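Local atomic coordinates of rhamnonate dehydratase (Gibberella zeae PH-1, PDB entry 3FXG), a protein that probably dehydrates L-rhamnonate to 2-keto-3-deoxy-L-rhamnonate, as a magnesium-dependent lyase of the enolase superfamily. Residues A[89-92]-A[93-97]; A[398-401]-A[402-406]. All coordinates share one frame; numbering follows the deposited sequence.

Interaction 1: A[89-92]-A[93-97]; sequences ACWL and VHQHF
Gln95 lays its CG methylene over the indole of Trp91, one helical turn earlier, an i to i+4 CH-pi contact within helix 86-101 of the enolase-type N-terminal domain. CG lies 3.5 Å from the centroid of the six-membered ring of Trp91, 7° off the ring normal, so the carbon sits almost squarely above the benzo ring. Two torsions bring them together: the indole stands anti to its own amide nitrogen (chi1 -167°), and Gln95 folds back at chi2. The amide beyond that bend is inclined 53° to the indole and does not stack on it. Beneath this pair the backbone bond from Gln95 N to Trp91 O (3.0 Å) fixes the spacing.

One residue on, the regular pattern widens. The carbonyl of Leu92 receives His96 N at 2.9 Å and, more weakly, Phe97 N at 3.3 Å, and this shared acceptor marks a pi-type turn over 93-97. On the same turn the CB of Leu92 packs against CE2 of Phe97, whose ring goes on to meet Val132, Ile133 and Ile136 of helix 128-148.

The polar ends are held from outside. His94 binds Ser16 of strand 11-19 through NE2 and Glu98 through ND1, so both ring nitrogens are engaged. His96 uses ND1 for the hydroxyl of Tyr123 and NE2 for the backbone oxygen of Trp59 in the second subunit, which also packs Pro88 on Trp91. The side chain of Val93 touches Ile14 of strand 11-19 and Phe67 of strand 66-73, and its CG2 rests 3.2 Å from Ala89 O, the same oxygen that accepts Val93 N.

Interaction 2: A[398-401]-A[402-406]; sequences IPSD and YLFKV
Tyr402 carries its ring between its own amide nitrogen and carbonyl carbon (chi1 77°), a setting that lays the ring back alongside Ile398 and Pro399. CE2 of the ring reaches the CG2 methyl of Ile398, which stands anti to the backbone nitrogen, at 4.2 Å, the two side chains crossing at a slant. Pro399 O lies in the ring plane at the edge, 3.5 Å from Tyr402 CD2. The methine CG of Leu403 covers one face of the same ring, set off toward its rim.

The segment is a strand end running into a 3-10 turn, in the C-terminal part of the chain that returns to the N-terminal domain. Leu403 N donates to Ser400 O at 3.0 Å and Phe404 N to Asp401 O, also at 3.0 Å. Both donors stand well above the plane of the carbonyl they reach, by 41° and 48°, in keeping with the tight winding of i to i+3 bonds. A water bridges the start of the turn, donating a hydrogen bond to Pro399 O at 2.6 Å and accepting one from Tyr402 N at 2.9 Å. It thus links the last strand residue to an amide to which Ser400 O, though close, presents a poor angle.

Outside the turn, Ser400 OG bonds to Ser16 OG of strand 11-19, and Leu403 packs on Leu403 of the second subunit. Lys405, the centre of an inverse gamma turn, bends at chi2 and again at chi4 and lays CD against Asp401 O. Its NZ remains 5.4 Å from OD2 of Asp401, so these opposite charges may attract through space without forming a salt bridge, and the turn rests mainly on backbone bonds, one water and apolar contact.

How the interactions relate
Two short local contacts, far apart in sequence, come together in space with centres about 11 Å apart. From the N terminus, interaction 1 closes a helical turn in helix 86-101, and the chain then runs through the barrel domain before interaction 2 closes a 3-10 turn just after strand 397-399. They lie in series and neither nests nor crosses. Strand 397-399 pairs with strand 11-19 as the outermost strand, within this chain, of the antiparallel sheet, bringing the later turn against the helix: Cys90 CB meets Ser400 CB at 3.5 Å, and Phe404 CE1 approaches Gln95 CG at 3.6 Å. Helix, sheet and C-terminal tail are thereby joined, and both contacts touch the second subunit.

Interaction 1: A[89-92]-A[93-97]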
loop_
_atom_site.group_PDB
_atom_site.type_symbol
_atom_site.label_atom_id
_atom_site.label_comp_id
_atom_site.label_asym_id
_atom_site.label_seq_id
_atom_site.Cartn_x
_atom_site.Cartn_y
_atom_site.Cartn_z
ATOM N N ALA A 89 17.895 9.520 39.110
ATOM C CA ALA A 89 18.114 8.127 38.747
ATOM C C ALA A 89 18.261 7.296 40.018
ATOM O O ALA A 89 17.646 6.236 40.153
ATOM C CB ALA A 89 19.367 7.995 37.885
ATOM N N CYS A 90 19.071 7.789 40.954
ATOM C CA CYS A 90 19.293 7.083 42.214
ATOM C C CYS A 90 18.011 6.955 43.018
ATOM O O CYS A 90 17.785 5.944 43.681
ATOM C CB CYS A 90 20.347 7.803 43.059
ATOM S SG CYS A 90 22.008 7.767 42.355
ATOM N N TRP A 91 17.173 7.986 42.964
ATOM C CA TRP A 91 15.910 7.972 43.695
ATOM C C TRP A 91 15.051 6.816 43.191
ATOM O O TRP A 91 14.472 6.070 43.981
ATOM C CB TRP A 91 15.166 9.290 43.485
ATOM C CG TRP A 91 14.024 9.502 44.430
ATOM C CD1 TRP A 91 14.060 10.157 45.631
ATOM C CD2 TRP A 91 12.670 9.065 44.252
ATOM N NE1 TRP A 91 12.813 10.159 46.207
ATOM C CE2 TRP A 91 11.941 9.496 45.383
ATOM C CE3 TRP A 91 12.003 8.352 43.243
ATOM C CZ2 TRP A 91 10.571 9.238 45.538
ATOM C CZ3 TRP A 91 10.639 8.093 43.396
ATOM C CH2 TRP A 91 9.939 8.538 44.538
ATOM N N LEU A 92 14.978 6.667 41.872
ATOM C CA LEU A 92 14.182 5.602 41.265
ATOM C C LEU A 92 14.746 4.216 41.561
ATOM O O LEU A 92 13.994 3.278 41.830
ATOM C CB LEU A 92 14.086 5.818 39.752
ATOM C CG LEU A 92 13.280 7.044 39.315
ATOM C CD1 LEU A 92 13.456 7.272 37.821
ATOM C CD2 LEU A 92 11.809 6.839 39.655
ATOM N N VAL A 93 16.068 4.090 41.513
ATOM C CA VAL A 93 16.719 2.814 41.787
ATOM C C VAL A 93 16.186 2.181 43.070
ATOM O O VAL A 93 15.751 1.028 43.077
ATOM C CB VAL A 93 18.253 2.981 41.950
ATOM C CG1 VAL A 93 18.852 1.706 42.525
ATOM C CG2 VAL A 93 18.897 3.304 40.605
ATOM N N HIS A 94 16.216 2.946 44.155
ATOM C CA HIS A 94 15.776 2.451 45.455
ATOM C C HIS A 94 14.279 2.486 45.709
ATOM O O HIS A 94 13.728 1.556 46.290
ATOM C CB HIS A 94 16.506 3.219 46.559
ATOM C CG HIS A 94 17.994 3.068 46.502
ATOM N ND1 HIS A 94 18.637 1.896 46.838
ATOM C CD2 HIS A 94 18.961 3.921 46.089
ATOM C CE1 HIS A 94 19.935 2.033 46.633
ATOM N NE2 HIS A 94 20.157 3.253 46.178
ATOM N N GLN A 95 13.610 3.548 45.278
ATOM C CA GLN A 95 12.174 3.644 45.506
ATOM C C GLN A 95 11.348 2.680 44.657
ATOM O O GLN A 95 10.329 2.160 45.112
ATOM C CB GLN A 95 11.698 5.078 45.271
ATOM C CG GLN A 95 12.182 6.076 46.315
ATOM C CD GLN A 95 11.704 5.731 47.716
ATOM O OE1 GLN A 95 12.473 5.251 48.548
ATOM N NE2 GLN A 95 10.425 5.965 47.976
ATOM N N HIS A 96 11.786 2.418 43.431
ATOM C CA HIS A 96 11.016 1.526 42.576
ATOM C C HIS A 96 11.635 0.172 42.237
ATOM O O HIS A 96 11.047 -0.874 42.505
ATOM C CB HIS A 96 10.660 2.246 41.267
ATOM C CG HIS A 96 9.555 1.590 40.496
ATOM N ND1 HIS A 96 9.147 2.035 39.256
ATOM C CD2 HIS A 96 8.757 0.537 40.797
ATOM C CE1 HIS A 96 8.147 1.285 38.829
ATOM N NE2 HIS A 96 7.891 0.369 39.744
ATOM N N PHE A 97 12.833 0.188 41.667
ATOM C CA PHE A 97 13.457 -1.048 41.217
ATOM C C PHE A 97 14.087 -2.004 42.224
ATOM O O PHE A 97 14.145 -3.207 41.968
ATOM C CB PHE A 97 14.451 -0.704 40.103
ATOM C CG PHE A 97 13.833 0.095 38.991
ATOM C CD1 PHE A 97 12.749 -0.413 38.276
ATOM C CD2 PHE A 97 14.288 1.377 38.694
ATOM C CE1 PHE A 97 12.126 0.346 37.284
ATOM C CE2 PHE A 97 13.673 2.144 37.706
ATOM C CZ PHE A 97 12.588 1.628 37.000
#

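Interaction 2: A[398-401]-A[402-406]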
loop_
_atom_site.group_PDB
_atom_site.type_symbol
_atom_site.label_atom_id
_atom_site.label_comp_id
_atom_site.label_asym_id
_atom_site.label_seq_id
_atom_site.Cartn_x
_atom_site.Cartn_y
_atom_site.Cartn_z
ATOM N N ILE A 398 29.074 10.144 46.097
ATOM C CA ILE A 398 28.100 10.650 47.048
ATOM C C ILE A 398 26.949 9.672 47.252
ATOM O O ILE A 398 26.163 9.434 46.336
ATOM C CB ILE A 398 27.518 11.989 46.552
ATOM C CG1 ILE A 398 28.657 12.962 46.244
ATOM C CG2 ILE A 398 26.584 12.571 47.593
ATOM C CD1 ILE A 398 28.206 14.232 45.556
ATOM N N PRO A 399 26.838 9.085 48.456
ATOM C CA PRO A 399 25.749 8.141 48.723
ATOM C C PRO A 399 24.424 8.852 48.434
ATOM O O PRO A 399 24.272 10.032 48.749
ATOM C CB PRO A 399 25.925 7.824 50.206
ATOM C CG PRO A 399 27.407 7.945 50.393
ATOM C CD PRO A 399 27.723 9.207 49.627
ATOM N N SER A 400 23.477 8.143 47.832
ATOM C CA SER A 400 22.189 8.742 47.490
ATOM C C SER A 400 21.242 8.877 48.680
ATOM O O SER A 400 20.126 9.375 48.535
ATOM C CB SER A 400 21.515 7.923 46.388
ATOM O OG SER A 400 21.304 6.587 46.806
ATOM N N ASP A 401 21.705 8.445 49.852
ATOM C CA ASP A 401 20.925 8.489 51.090
ATOM C C ASP A 401 20.200 9.806 51.376
ATOM O O ASP A 401 19.050 9.803 51.813
ATOM C CB ASP A 401 21.835 8.160 52.280
ATOM C CG ASP A 401 22.368 6.736 52.237
ATOM O OD1 ASP A 401 22.764 6.268 51.148
ATOM O OD2 ASP A 401 22.404 6.088 53.302
ATOM N N TYR A 402 20.869 10.930 51.137
ATOM C CA TYR A 402 20.275 12.235 51.411
ATOM C C TYR A 402 18.961 12.485 50.672
ATOM O O TYR A 402 18.105 13.225 51.154
ATOM C CB TYR A 402 21.278 13.349 51.079
ATOM C CG TYR A 402 21.429 13.656 49.604
ATOM C CD1 TYR A 402 20.680 14.670 49.004
ATOM C CD2 TYR A 402 22.320 12.937 48.809
ATOM C CE1 TYR A 402 20.819 14.964 47.647
ATOM C CE2 TYR A 402 22.466 13.222 47.452
ATOM C CZ TYR A 402 21.714 14.234 46.879
ATOM O OH TYR A 402 21.853 14.516 45.539
ATOM N N LEU A 403 18.802 11.863 49.508
ATOM C CA LEU A 403 17.597 12.035 48.704
ATOM C C LEU A 403 16.343 11.460 49.357
ATOM O O LEU A 403 15.221 11.773 48.948
ATOM C CB LEU A 403 17.794 11.389 47.329
ATOM C CG LEU A 403 18.788 12.069 46.386
ATOM C CD1 LEU A 403 19.094 11.150 45.212
ATOM C CD2 LEU A 403 18.211 13.394 45.902
ATOM N N PHE A 404 16.533 10.629 50.375
ATOM C CA PHE A 404 15.407 10.000 51.051
ATOM C C PHE A 404 15.144 10.554 52.446
ATOM O O PHE A 404 14.266 10.068 53.157
ATOM C CB PHE A 404 15.642 8.492 51.108
ATOM C CG PHE A 404 15.984 7.892 49.772
ATOM C CD1 PHE A 404 15.031 7.819 48.762
ATOM C CD2 PHE A 404 17.272 7.437 49.510
ATOM C CE1 PHE A 404 15.356 7.300 47.508
ATOM C CE2 PHE A 404 17.607 6.918 48.263
ATOM C CZ PHE A 404 16.649 6.849 47.260
ATOM N N LYS A 405 15.903 11.574 52.835
ATOM C CA LYS A 405 15.727 12.200 54.142
ATOM C C LYS A 405 14.657 13.281 54.058
ATOM O O LYS A 405 14.958 14.476 54.098
ATOM C CB LYS A 405 17.045 12.814 54.627
ATOM C CG LYS A 405 17.921 11.871 55.440
ATOM C CD LYS A 405 18.305 10.629 54.658
ATOM C CE LYS A 405 19.069 9.644 55.532
ATOM N NZ LYS A 405 20.321 10.232 56.077
ATOM N N VAL A 406 13.405 12.855 53.937
ATOM C CA VAL A 406 12.289 13.785 53.840
ATOM C C VAL A 406 11.993 14.413 55.200
ATOM O O VAL A 406 11.848 13.712 56.202
ATOM C CB VAL A 406 11.019 13.075 53.311
ATOM C CG1 VAL A 406 10.711 11.854 54.161
ATOM C CG2 VAL A 406 9.840 14.036 53.316
HETATM O O HOH W 1 23.771 10.884 51.199
#